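Local coordinates for protein acetylene hydratase (Pelobacter acetylenicus, PDB 2E7Z) that hydrates acetylene to acetaldehyde, a reaction without net redox change, using a tungsten-bis(molybdopterin guanine dinucleotide) cofactor and a [4Fe-4S] cluster, at residues Tyr116-Arg121 with Tyr493-Leu498; Gly144-Arg147 with Tyr153-Ala156; Pro455-Leu460 with Lys511-Leu516. All blocks are in the same frame, centred on the assembly; numbering follows the deposited sequence.

Contact 1. Residues Tyr116-Arg121 with Tyr493-Leu498; sequences YGTLRR and YFIREL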
loop_
_atom_site.group_PDB
_atom_site.type_symbol
_atom_site.label_atom_id
_atom_site.label_comp_id
_atom_site.label_asym_id
_atom_site.label_seq_id
_atom_site.Cartn_x
_atom_site.Cartn_y
_atom_site.Cartn_z
ATOM N N TYR A 116 17.157 -3.146 -2.151
ATOM C CA TYR A 116 17.861 -2.857 -0.899
ATOM C C TYR A 116 18.282 -1.390 -0.776
ATOM O O TYR A 116 19.222 -1.071 -0.051
ATOM C CB TYR A 116 19.059 -3.787 -0.697
ATOM C CG TYR A 116 18.659 -5.242 -0.645
ATOM C CD1 TYR A 116 18.177 -5.798 0.528
ATOM C CD2 TYR A 116 18.695 -6.038 -1.794
ATOM C CE1 TYR A 116 17.781 -7.131 0.588
ATOM C CE2 TYR A 116 18.274 -7.378 -1.765
ATOM C CZ TYR A 116 17.803 -7.904 -0.557
ATOM O OH TYR A 116 17.378 -9.207 -0.472
ATOM N N GLY A 117 17.556 -0.490 -1.430
ATOM C CA GLY A 117 17.866 0.951 -1.395
ATOM C C GLY A 117 18.544 1.478 -2.637
ATOM O O GLY A 117 18.700 2.714 -2.793
ATOM N N THR A 118 18.960 0.574 -3.538
ATOM C CA THR A 118 19.697 1.029 -4.698
ATOM C C THR A 118 18.837 1.742 -5.744
ATOM O O THR A 118 19.383 2.472 -6.566
ATOM C CB THR A 118 20.506 -0.112 -5.365
ATOM O OG1 THR A 118 19.627 -1.142 -5.827
ATOM C CG2 THR A 118 21.526 -0.687 -4.388
ATOM N N LEU A 119 17.509 1.568 -5.696
ATOM C CA LEU A 119 16.670 2.294 -6.619
ATOM C C LEU A 119 16.663 3.786 -6.317
ATOM O O LEU A 119 16.928 4.582 -7.193
ATOM C CB LEU A 119 15.258 1.671 -6.660
ATOM C CG LEU A 119 14.259 2.277 -7.652
ATOM C CD1 LEU A 119 13.562 3.580 -7.180
ATOM C CD2 LEU A 119 14.824 2.428 -9.082
ATOM N N ARG A 120 16.383 4.153 -5.069
ATOM C CA ARG A 120 16.436 5.586 -4.749
ATOM C C ARG A 120 17.889 6.092 -4.815
ATOM O O ARG A 120 18.118 7.246 -5.138
ATOM C CB ARG A 120 15.826 5.924 -3.385
ATOM C CG ARG A 120 14.331 5.659 -3.329
ATOM C CD ARG A 120 13.485 6.518 -4.276
ATOM N NE ARG A 120 13.434 7.970 -4.023
ATOM C CZ ARG A 120 12.558 8.534 -3.200
ATOM N NH1 ARG A 120 11.757 7.805 -2.423
ATOM N NH2 ARG A 120 12.575 9.865 -3.096
ATOM N N ARG A 121 18.863 5.211 -4.526
ATOM C CA ARG A 121 20.273 5.558 -4.706
ATOM C C ARG A 121 20.514 6.070 -6.122
ATOM O O ARG A 121 21.073 7.150 -6.343
ATOM C CB ARG A 121 21.146 4.373 -4.352
ATOM C CG ARG A 121 22.654 4.616 -4.355
ATOM C CD ARG A 121 23.323 3.306 -3.997
ATOM N NE ARG A 121 24.779 3.411 -3.850
ATOM C CZ ARG A 121 25.412 3.642 -2.692
ATOM N NH1 ARG A 121 24.716 3.810 -1.557
ATOM N NH2 ARG A 121 26.754 3.725 -2.664
ATOM N N TYR A 493 20.016 -6.101 -10.914
ATOM C CA TYR A 493 20.674 -6.217 -12.208
ATOM C C TYR A 493 20.284 -5.038 -13.111
ATOM O O TYR A 493 21.150 -4.363 -13.660
ATOM C CB TYR A 493 20.323 -7.542 -12.860
ATOM C CG TYR A 493 20.934 -7.714 -14.207
ATOM C CD1 TYR A 493 22.238 -8.199 -14.347
ATOM C CD2 TYR A 493 20.224 -7.373 -15.362
ATOM C CE1 TYR A 493 22.802 -8.355 -15.611
ATOM C CE2 TYR A 493 20.800 -7.491 -16.612
ATOM C CZ TYR A 493 22.088 -7.980 -16.714
ATOM O OH TYR A 493 22.666 -8.154 -17.946
ATOM N N PHE A 494 18.983 -4.801 -13.273
ATOM C CA PHE A 494 18.501 -3.683 -14.071
ATOM C C PHE A 494 19.087 -2.361 -13.558
ATOM O O PHE A 494 19.634 -1.585 -14.344
ATOM C CB PHE A 494 16.949 -3.634 -14.047
ATOM C CG PHE A 494 16.373 -2.348 -14.590
ATOM C CD1 PHE A 494 16.610 -1.946 -15.889
ATOM C CD2 PHE A 494 15.644 -1.484 -13.767
ATOM C CE1 PHE A 494 16.097 -0.759 -16.399
ATOM C CE2 PHE A 494 15.122 -0.279 -14.281
ATOM C CZ PHE A 494 15.350 0.068 -15.607
ATOM N N ILE A 495 18.960 -2.102 -12.259
ATOM C CA ILE A 495 19.404 -0.805 -11.735
ATOM C C ILE A 495 20.918 -0.610 -11.942
ATOM O O ILE A 495 21.365 0.453 -12.387
ATOM C CB ILE A 495 19.057 -0.679 -10.213
ATOM C CG1 ILE A 495 17.548 -0.545 -10.040
ATOM C CG2 ILE A 495 19.770 0.530 -9.557
ATOM C CD1 ILE A 495 17.041 -1.038 -8.664
ATOM N N ARG A 496 21.712 -1.627 -11.612
ATOM C CA ARG A 496 23.154 -1.483 -11.728
ATOM C C ARG A 496 23.582 -1.291 -13.176
ATOM O O ARG A 496 24.449 -0.469 -13.483
ATOM C CB ARG A 496 23.891 -2.683 -11.148
ATOM C CG ARG A 496 25.392 -2.409 -11.086
ATOM C CD ARG A 496 26.222 -3.615 -10.682
ATOM N NE ARG A 496 27.533 -3.110 -10.235
ATOM C CZ ARG A 496 28.594 -2.890 -11.014
ATOM N NH1 ARG A 496 28.577 -3.221 -12.309
ATOM N NH2 ARG A 496 29.706 -2.385 -10.474
ATOM N N GLU A 497 23.009 -2.087 -14.070
ATOM C CA GLU A 497 23.376 -1.989 -15.486
ATOM C C GLU A 497 23.049 -0.598 -16.031
ATOM O O GLU A 497 23.812 -0.020 -16.807
ATOM C CB GLU A 497 22.662 -3.065 -16.304
ATOM C CG GLU A 497 23.170 -4.470 -16.033
ATOM C CD GLU A 497 24.557 -4.715 -16.583
ATOM O OE1 GLU A 497 24.882 -4.191 -17.666
ATOM O OE2 GLU A 497 25.309 -5.466 -15.935
ATOM N N LEU A 498 21.921 -0.039 -15.619
ATOM C CA LEU A 498 21.593 1.317 -16.036
ATOM C C LEU A 498 22.528 2.340 -15.382
ATOM O O LEU A 498 23.005 3.248 -16.051
ATOM C CB LEU A 498 20.112 1.623 -15.742
ATOM C CG LEU A 498 19.566 2.953 -16.242
ATOM C CD1 LEU A 498 19.796 3.194 -17.744
ATOM C CD2 LEU A 498 18.076 2.998 -15.935
#

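Contact 2. Residues Gly144-Arg147 with Tyr153-Ala156; sequences GVHR and YSFA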
loop_
_atom_site.group_PDB
_atom_site.type_symbol
_atom_site.label_atom_id
_atom_site.label_comp_id
_atom_site.label_asym_id
_atom_site.label_seq_id
_atom_site.Cartn_x
_atom_site.Cartn_y
_atom_site.Cartn_z
ATOM N N GLY A 144 3.722 8.238 7.078
ATOM C CA GLY A 144 3.889 9.694 7.243
ATOM C C GLY A 144 3.086 10.250 8.419
ATOM O O GLY A 144 3.595 11.045 9.221
ATOM N N VAL A 145 1.828 9.827 8.518
ATOM C CA VAL A 145 0.957 10.282 9.602
ATOM C C VAL A 145 1.476 9.776 10.956
ATOM O O VAL A 145 1.524 10.519 11.939
ATOM C CB VAL A 145 -0.506 9.891 9.388
ATOM C CG1 VAL A 145 -1.358 10.387 10.564
ATOM C CG2 VAL A 145 -1.055 10.498 8.092
ATOM N N HIS A 146 1.867 8.504 11.003
ATOM C CA HIS A 146 2.451 7.960 12.240
ATOM C C HIS A 146 3.697 8.721 12.629
ATOM O O HIS A 146 3.940 8.985 13.802
ATOM C CB HIS A 146 2.833 6.494 12.068
ATOM C CG HIS A 146 1.686 5.544 12.151
ATOM N ND1 HIS A 146 1.783 4.328 12.796
ATOM C CD2 HIS A 146 0.442 5.592 11.616
ATOM C CE1 HIS A 146 0.637 3.681 12.676
ATOM N NE2 HIS A 146 -0.191 4.427 11.960
ATOM N N ARG A 147 4.492 9.110 11.643
ATOM C CA ARG A 147 5.747 9.788 11.920
ATOM C C ARG A 147 5.577 11.183 12.493
ATOM O O ARG A 147 6.279 11.572 13.438
ATOM C CB ARG A 147 6.592 9.813 10.679
ATOM C CG ARG A 147 7.200 8.457 10.462
ATOM C CD ARG A 147 8.129 8.502 9.334
ATOM N NE ARG A 147 9.318 9.293 9.643
ATOM C CZ ARG A 147 10.217 9.656 8.744
ATOM N NH1 ARG A 147 10.067 9.271 7.454
ATOM N NH2 ARG A 147 11.271 10.364 9.151
ATOM N N TYR A 153 6.278 4.444 12.181
ATOM C CA TYR A 153 5.104 3.625 11.930
ATOM C C TYR A 153 5.013 2.481 12.939
ATOM O O TYR A 153 6.023 1.833 13.241
ATOM C CB TYR A 153 5.167 3.130 10.478
ATOM C CG TYR A 153 4.082 2.192 10.032
ATOM C CD1 TYR A 153 2.786 2.648 9.734
ATOM C CD2 TYR A 153 4.353 0.830 9.876
ATOM C CE1 TYR A 153 1.807 1.743 9.290
ATOM C CE2 TYR A 153 3.392 -0.066 9.447
ATOM C CZ TYR A 153 2.122 0.381 9.149
ATOM O OH TYR A 153 1.197 -0.534 8.716
ATOM N N SER A 154 3.819 2.259 13.497
ATOM C CA SER A 154 3.666 1.265 14.555
ATOM C C SER A 154 3.144 -0.061 14.017
ATOM O O SER A 154 2.568 -0.129 12.905
ATOM C CB SER A 154 2.781 1.786 15.703
ATOM O OG SER A 154 1.411 1.834 15.339
ATOM N N PHE A 155 3.364 -1.102 14.830
ATOM C CA PHE A 155 2.997 -2.471 14.526
ATOM C C PHE A 155 2.226 -3.062 15.693
ATOM O O PHE A 155 2.737 -3.108 16.815
ATOM C CB PHE A 155 4.249 -3.312 14.257
ATOM C CG PHE A 155 5.036 -2.818 13.085
ATOM C CD1 PHE A 155 4.799 -3.337 11.817
ATOM C CD2 PHE A 155 5.982 -1.810 13.236
ATOM C CE1 PHE A 155 5.505 -2.853 10.705
ATOM C CE2 PHE A 155 6.687 -1.319 12.139
ATOM C CZ PHE A 155 6.439 -1.841 10.872
ATOM N N ALA A 156 1.036 -3.586 15.412
ATOM C CA ALA A 156 0.191 -4.222 16.431
ATOM C C ALA A 156 0.492 -5.720 16.650
ATOM O O ALA A 156 0.712 -6.473 15.699
ATOM C CB ALA A 156 -1.272 -4.010 16.095
#

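Contact 3. Residues Pro455-Leu460 with Lys511-Leu516; sequences PGDHWL and KDRLEL. With MGD (2-amino-5,6-dimercapto-7-methyl-3,7,8a,9-tetrahydro-8-oxa-1,3,9,10-tetraaza-anthracen-4-one guanosine dinucleotide), chain E.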
loop_
_atom_site.group_PDB
_atom_site.type_symbol
_atom_site.label_atom_id
_atom_site.label_comp_id
_atom_site.label_asym_id
_atom_site.label_seq_id
_atom_site.Cartn_x
_atom_site.Cartn_y
_atom_site.Cartn_z
ATOM N N PRO A 455 11.963 -8.412 -18.426
ATOM C CA PRO A 455 11.469 -9.516 -17.612
ATOM C C PRO A 455 12.016 -9.622 -16.205
ATOM O O PRO A 455 13.228 -9.758 -15.998
ATOM C CB PRO A 455 11.907 -10.745 -18.415
ATOM C CG PRO A 455 13.186 -10.309 -19.072
ATOM C CD PRO A 455 12.935 -8.853 -19.450
ATOM N N GLY A 456 11.105 -9.584 -15.246
ATOM C CA GLY A 456 11.496 -9.736 -13.856
ATOM C C GLY A 456 11.500 -11.168 -13.356
ATOM O O GLY A 456 10.713 -12.002 -13.832
ATOM N N ASP A 457 12.402 -11.492 -12.439
ATOM C CA ASP A 457 12.348 -12.767 -11.750
ATOM C C ASP A 457 11.086 -12.881 -10.884
ATOM O O ASP A 457 10.330 -11.928 -10.717
ATOM C CB ASP A 457 13.647 -13.078 -10.977
ATOM C CG ASP A 457 13.934 -12.117 -9.836
ATOM O OD1 ASP A 457 13.114 -11.242 -9.557
ATOM O OD2 ASP A 457 15.010 -12.312 -9.228
ATOM N N HIS A 458 10.856 -14.081 -10.362
ATOM C CA HIS A 458 9.694 -14.410 -9.572
ATOM C C HIS A 458 10.155 -14.830 -8.163
ATOM O O HIS A 458 11.321 -15.210 -7.941
ATOM C CB HIS A 458 8.965 -15.552 -10.322
ATOM C CG HIS A 458 7.740 -16.068 -9.639
ATOM N ND1 HIS A 458 7.785 -16.990 -8.613
ATOM C CD2 HIS A 458 6.429 -15.782 -9.838
ATOM C CE1 HIS A 458 6.551 -17.253 -8.215
ATOM N NE2 HIS A 458 5.708 -16.533 -8.941
ATOM N N TRP A 459 9.258 -14.745 -7.190
ATOM C CA TRP A 459 9.639 -15.050 -5.811
ATOM C C TRP A 459 10.146 -16.480 -5.565
ATOM O O TRP A 459 10.801 -16.723 -4.561
ATOM C CB TRP A 459 8.522 -14.664 -4.826
ATOM C CG TRP A 459 7.235 -15.426 -4.886
ATOM C CD1 TRP A 459 6.092 -15.045 -5.532
ATOM C CD2 TRP A 459 6.911 -16.624 -4.160
ATOM N NE1 TRP A 459 5.083 -15.983 -5.293
ATOM C CE2 TRP A 459 5.567 -16.946 -4.447
ATOM C CE3 TRP A 459 7.632 -17.458 -3.293
ATOM C CZ2 TRP A 459 4.936 -18.066 -3.891
ATOM C CZ3 TRP A 459 6.996 -18.549 -2.737
ATOM C CH2 TRP A 459 5.671 -18.844 -3.042
ATOM N N LEU A 460 9.830 -17.421 -6.450
ATOM C CA LEU A 460 10.350 -18.792 -6.328
ATOM C C LEU A 460 11.748 -18.899 -6.963
ATOM O O LEU A 460 12.325 -19.992 -7.020
ATOM C CB LEU A 460 9.367 -19.810 -6.970
ATOM C CG LEU A 460 8.101 -20.050 -6.141
ATOM C CD1 LEU A 460 7.066 -20.807 -7.016
ATOM C CD2 LEU A 460 8.420 -20.847 -4.879
ATOM N N LYS A 511 28.601 -6.139 -7.346
ATOM C CA LYS A 511 28.559 -6.597 -8.741
ATOM C C LYS A 511 27.259 -7.299 -9.113
ATOM O O LYS A 511 26.931 -7.383 -10.299
ATOM C CB LYS A 511 29.733 -7.521 -9.092
ATOM C CG LYS A 511 31.113 -6.896 -8.913
ATOM C CD LYS A 511 31.222 -5.509 -9.541
ATOM C CE LYS A 511 32.548 -4.850 -9.187
ATOM N NZ LYS A 511 32.580 -3.433 -9.641
ATOM N N ASP A 512 26.533 -7.807 -8.114
ATOM C CA ASP A 512 25.263 -8.477 -8.342
ATOM C C ASP A 512 24.449 -8.423 -7.059
ATOM O O ASP A 512 24.904 -7.928 -6.021
ATOM C CB ASP A 512 25.449 -9.923 -8.833
ATOM C CG ASP A 512 26.366 -10.758 -7.943
ATOM O OD1 ASP A 512 26.428 -10.522 -6.723
ATOM O OD2 ASP A 512 27.042 -11.664 -8.488
ATOM N N ARG A 513 23.225 -8.921 -7.151
ATOM C CA ARG A 513 22.325 -8.885 -6.025
ATOM C C ARG A 513 22.900 -9.633 -4.826
ATOM O O ARG A 513 22.687 -9.231 -3.700
ATOM C CB ARG A 513 20.926 -9.370 -6.400
ATOM C CG ARG A 513 19.950 -9.230 -5.220
ATOM C CD ARG A 513 18.556 -9.728 -5.526
ATOM N NE ARG A 513 18.646 -11.075 -6.075
ATOM C CZ ARG A 513 17.700 -11.705 -6.766
ATOM N NH1 ARG A 513 16.491 -11.164 -6.894
ATOM N NH2 ARG A 513 17.953 -12.898 -7.341
ATOM N N LEU A 514 23.636 -10.708 -5.055
ATOM C CA LEU A 514 24.170 -11.452 -3.921
ATOM C C LEU A 514 25.177 -10.603 -3.155
ATOM O O LEU A 514 25.196 -10.597 -1.916
ATOM C CB LEU A 514 24.789 -12.775 -4.373
ATOM C CG LEU A 514 25.436 -13.624 -3.277
ATOM C CD1 LEU A 514 24.455 -13.953 -2.150
ATOM C CD2 LEU A 514 26.012 -14.883 -3.913
ATOM N N GLU A 515 26.015 -9.867 -3.870
ATOM C CA GLU A 515 26.948 -8.993 -3.146
ATOM C C GLU A 515 26.220 -7.906 -2.358
ATOM O O GLU A 515 26.633 -7.518 -1.258
ATOM C CB GLU A 515 27.957 -8.361 -4.109
ATOM C CG GLU A 515 29.004 -9.328 -4.631
ATOM C CD GLU A 515 30.168 -8.657 -5.365
ATOM O OE1 GLU A 515 30.293 -7.414 -5.383
ATOM O OE2 GLU A 515 30.953 -9.431 -5.944
ATOM N N LEU A 516 25.144 -7.389 -2.931
ATOM C CA LEU A 516 24.327 -6.387 -2.268
ATOM C C LEU A 516 23.618 -6.961 -1.035
ATOM O O LEU A 516 23.602 -6.307 0.026
ATOM C CB LEU A 516 23.336 -5.822 -3.286
ATOM C CG LEU A 516 22.304 -4.817 -2.741
ATOM C CD1 LEU A 516 23.000 -3.601 -2.088
ATOM C CD2 LEU A 516 21.429 -4.355 -3.894
HETATM P PB MGD E . -0.505 -3.804 -9.222
HETATM O O1B MGD E . -0.977 -2.417 -9.579
HETATM O O2B MGD E . -1.360 -4.980 -9.522
HETATM O O3B MGD E . -0.157 -3.918 -7.660
HETATM O O3A MGD E . -0.067 -2.011 -6.028
HETATM P PA MGD E . 0.877 -3.114 -6.730
HETATM O O1A MGD E . 1.378 -4.130 -5.748
HETATM O O2A MGD E . 1.850 -2.332 -7.561
HETATM O "O5'" MGD E . 0.919 -3.982 -9.958
HETATM C "C5'" MGD E . 1.808 -4.989 -9.506
HETATM C "C4'" MGD E . 2.586 -5.445 -10.724
HETATM O "O4'" MGD E . 3.692 -6.230 -10.252
HETATM C "C3'" MGD E . 1.813 -6.404 -11.623
HETATM O "O3'" MGD E . 1.790 -5.873 -12.959
HETATM C "C2'" MGD E . 2.550 -7.759 -11.556
HETATM O "O2'" MGD E . 2.572 -8.537 -12.769
HETATM C "C1'" MGD E . 3.937 -7.307 -11.184
HETATM N N9 MGD E . 4.757 -8.264 -10.426
HETATM C C8 MGD E . 4.353 -9.103 -9.440
HETATM N N7 MGD E . 5.399 -9.754 -8.907
HETATM C C5 MGD E . 6.506 -9.270 -9.513
HETATM C C6 MGD E . 7.938 -9.500 -9.438
HETATM O O6 MGD E . 8.421 -10.321 -8.630
HETATM N N1 MGD E . 8.703 -8.754 -10.252
HETATM C C2 MGD E . 8.250 -7.910 -11.173
HETATM N N2 MGD E . 9.145 -7.218 -11.935
HETATM N N3 MGD E . 6.952 -7.656 -11.303
HETATM C C4 MGD E . 6.077 -8.299 -10.502
HETATM C C10 MGD E . -0.769 -2.393 -4.844
HETATM C C11 MGD E . -1.263 -1.115 -4.201
HETATM O O11 MGD E . -2.246 -0.592 -5.092
HETATM C C12 MGD E . -1.862 -1.412 -2.847
HETATM S S12 MGD E . -0.918 -2.285 -1.719
HETATM C C13 MGD E . -3.079 -0.952 -2.515
HETATM S S13 MGD E . -3.838 -1.372 -1.049
HETATM C C14 MGD E . -3.881 -0.055 -3.406
HETATM N N15 MGD E . -5.043 -0.728 -3.964
HETATM C C16 MGD E . -5.734 0.021 -4.870
HETATM C C17 MGD E . -7.187 -0.061 -5.076
HETATM O O17 MGD E . -7.881 -0.844 -4.391
HETATM N N18 MGD E . -7.733 0.741 -6.012
HETATM C C19 MGD E . -7.011 1.610 -6.763
HETATM N N19 MGD E . -7.617 2.381 -7.690
HETATM N N20 MGD E . -5.682 1.713 -6.641
HETATM C C21 MGD E . -5.023 0.981 -5.734
HETATM N N22 MGD E . -3.701 1.122 -5.606
HETATM C C23 MGD E . -2.976 0.491 -4.523
HETATM O O HOH W 1 16.644 -14.370 -9.425
#

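Contact 1. Residues Tyr116-Arg121 with Tyr493-Leu498
Ile495 reaches from one helix against Thr118 and Leu119 in the first turn of another, a small worked case of how a single branched residue can join two helices distant in sequence. Its longer arm makes the apolar contact with Leu119 and also touches the Thr118 hydroxyl. Ile495 CG1 stands anti to the carbonyl carbon (chi1 -70°) and the arm runs on extended, which brings Ile495 CD1 to 3.8 Å from Leu119 CB. The two side chains run at about a right angle, and Leu119 CD2 flanks the same arm, 4.1 Å from Ile495 CG1.

Polar atoms are met without bonding. Ile495 CG2, the shorter branch, rests 3.6 Å from the carbonyl oxygen O of Thr118, while Ile495 CD1 is 3.8 Å from Thr118 OG1. That hydroxyl is hydrogen-bonded to Glu115 O, which probably lets it face a methyl group without losing a polar partner. No hydrogen bond links the two segments.

The segments come nearest at Leu119 and Ile495, whose CA atoms are 6.6 Å apart; Gly117 is the N-cap of helix 118-126. Leu119 and Phe494 both lean on Leu412 of strand 408-412, Leu498 packs against helix 80-98, and Thr118 touches Leu516 of helix 513-520, which places the contact between the central mixed sheet and its surrounding helices.

Contact 2. Residues Gly144-Arg147 with Tyr153-Ala156
The imidazole of His146 lies obliquely against the ring of Tyr153, with the planes 35° apart and the centroids separated by 4.9 Å. Tyr153 CD1 stands over one face of the imidazole, displaced toward its rim and 3.6 Å from His146 ND1. Tyr153 CG lies anti to its backbone N (chi1 176°), which sets the phenol ring against the imidazole face while the main chain continues past the imidazole edge.

At that edge the main chain supplies a polar hold. Ser154 N donates to His146 ND1 over 3.0 Å with an N-H...N angle of 161°, the donor tilted 19° from the ring plane. Because ND1 accepts here, it carries no proton, and the bond together with the tyrosine ring probably restrains rotation of the imidazole. Ser154 OG also comes within 3.3 Å of His146 CE1, but its hydrogen bond is to Glu322 on strand 322-324.

His146 of helix 140-150 thus accepts from the first residue of strand 154-156, which pairs antiparallel with strand 322-324 in a two-stranded sheet. Cys138, the tungsten ligand, comes just before this helix, and the side chain of Tyr153 lies about 9 Å from the metal, so this helix-strand junction belongs to the surroundings of the tungsten site.

Contact 3. Residues Pro455-Leu460 with Lys511-Leu516
Asp457 OD2 is gripped by a guanidinium group and a water molecule at once. Arg513 NH1 donates to Asp457 OD2 over 3.0 Å as part of a salt bridge, arriving on the syn lone pair with an N-H...O angle of 150°. Water 1 donates to Asp457 OD2 from 2.6 Å and accepts from Arg513 NH2 at 2.9 Å, closing a small ring in which one carboxylate oxygen is joined to both terminal nitrogens, directly to one and through water to the other. The carboxylate and guanidinium planes are only 17° apart, and the side chains approach from opposite directions.

The arginine gets there by extending from its helix, with CG anti to the backbone N (chi1 -176°), and then bending at chi3. Its aspartate partner is held at the second oxygen too: Asp457 OD1 forms a salt bridge with Arg462, which itself hydrogen-bonds to the cofactor. Two arginines therefore share one carboxylate, which would probably favour its ionised form.

The loop that carries Asp457 follows strand 452-455 of the mixed sheet and forms part of the molybdopterin guanine dinucleotide site of this DMSO reductase family enzyme. Asp457 O comes to 3.3 Å from MGD O6 of the guanine, a close approach of two oxygens and not a hydrogen bond, and Gly456 CA lies 3.9 Å from MGD N2.

Across the contact, Asp512 is the N-cap of helix 513-520, and Asp512 OD1 accepts from Glu515 N at 3.0 Å. Glu515 OE1 accepts from Lys511 N, one residue before the N-cap, over 2.9 Å, so two side-chain bonds hold the first turn from which Arg513 projects. Arg513 NH1 has a further partner in Ser114 OG, just ahead of residues 116-121.

From the N terminus, residues 116-121 come first, at the start of the helix that follows strand 103-107. Contact 2 closes next, a short local loop nested inside the much longer one that contact 1 completes when the chain returns at 493-498. Before that return, the chain passes 455-460, whose partner 511-516 comes only afterwards, so contacts 1 and 3 cross. These two are also neighbours in space, with centres 11 Å apart: Tyr116 packs on Leu516, joining helix 513-520 to the residues that lead into helix 118-126. Contact 2, about 27 Å from contact 1 between centres, ties helix 140-150 to strand 154-156.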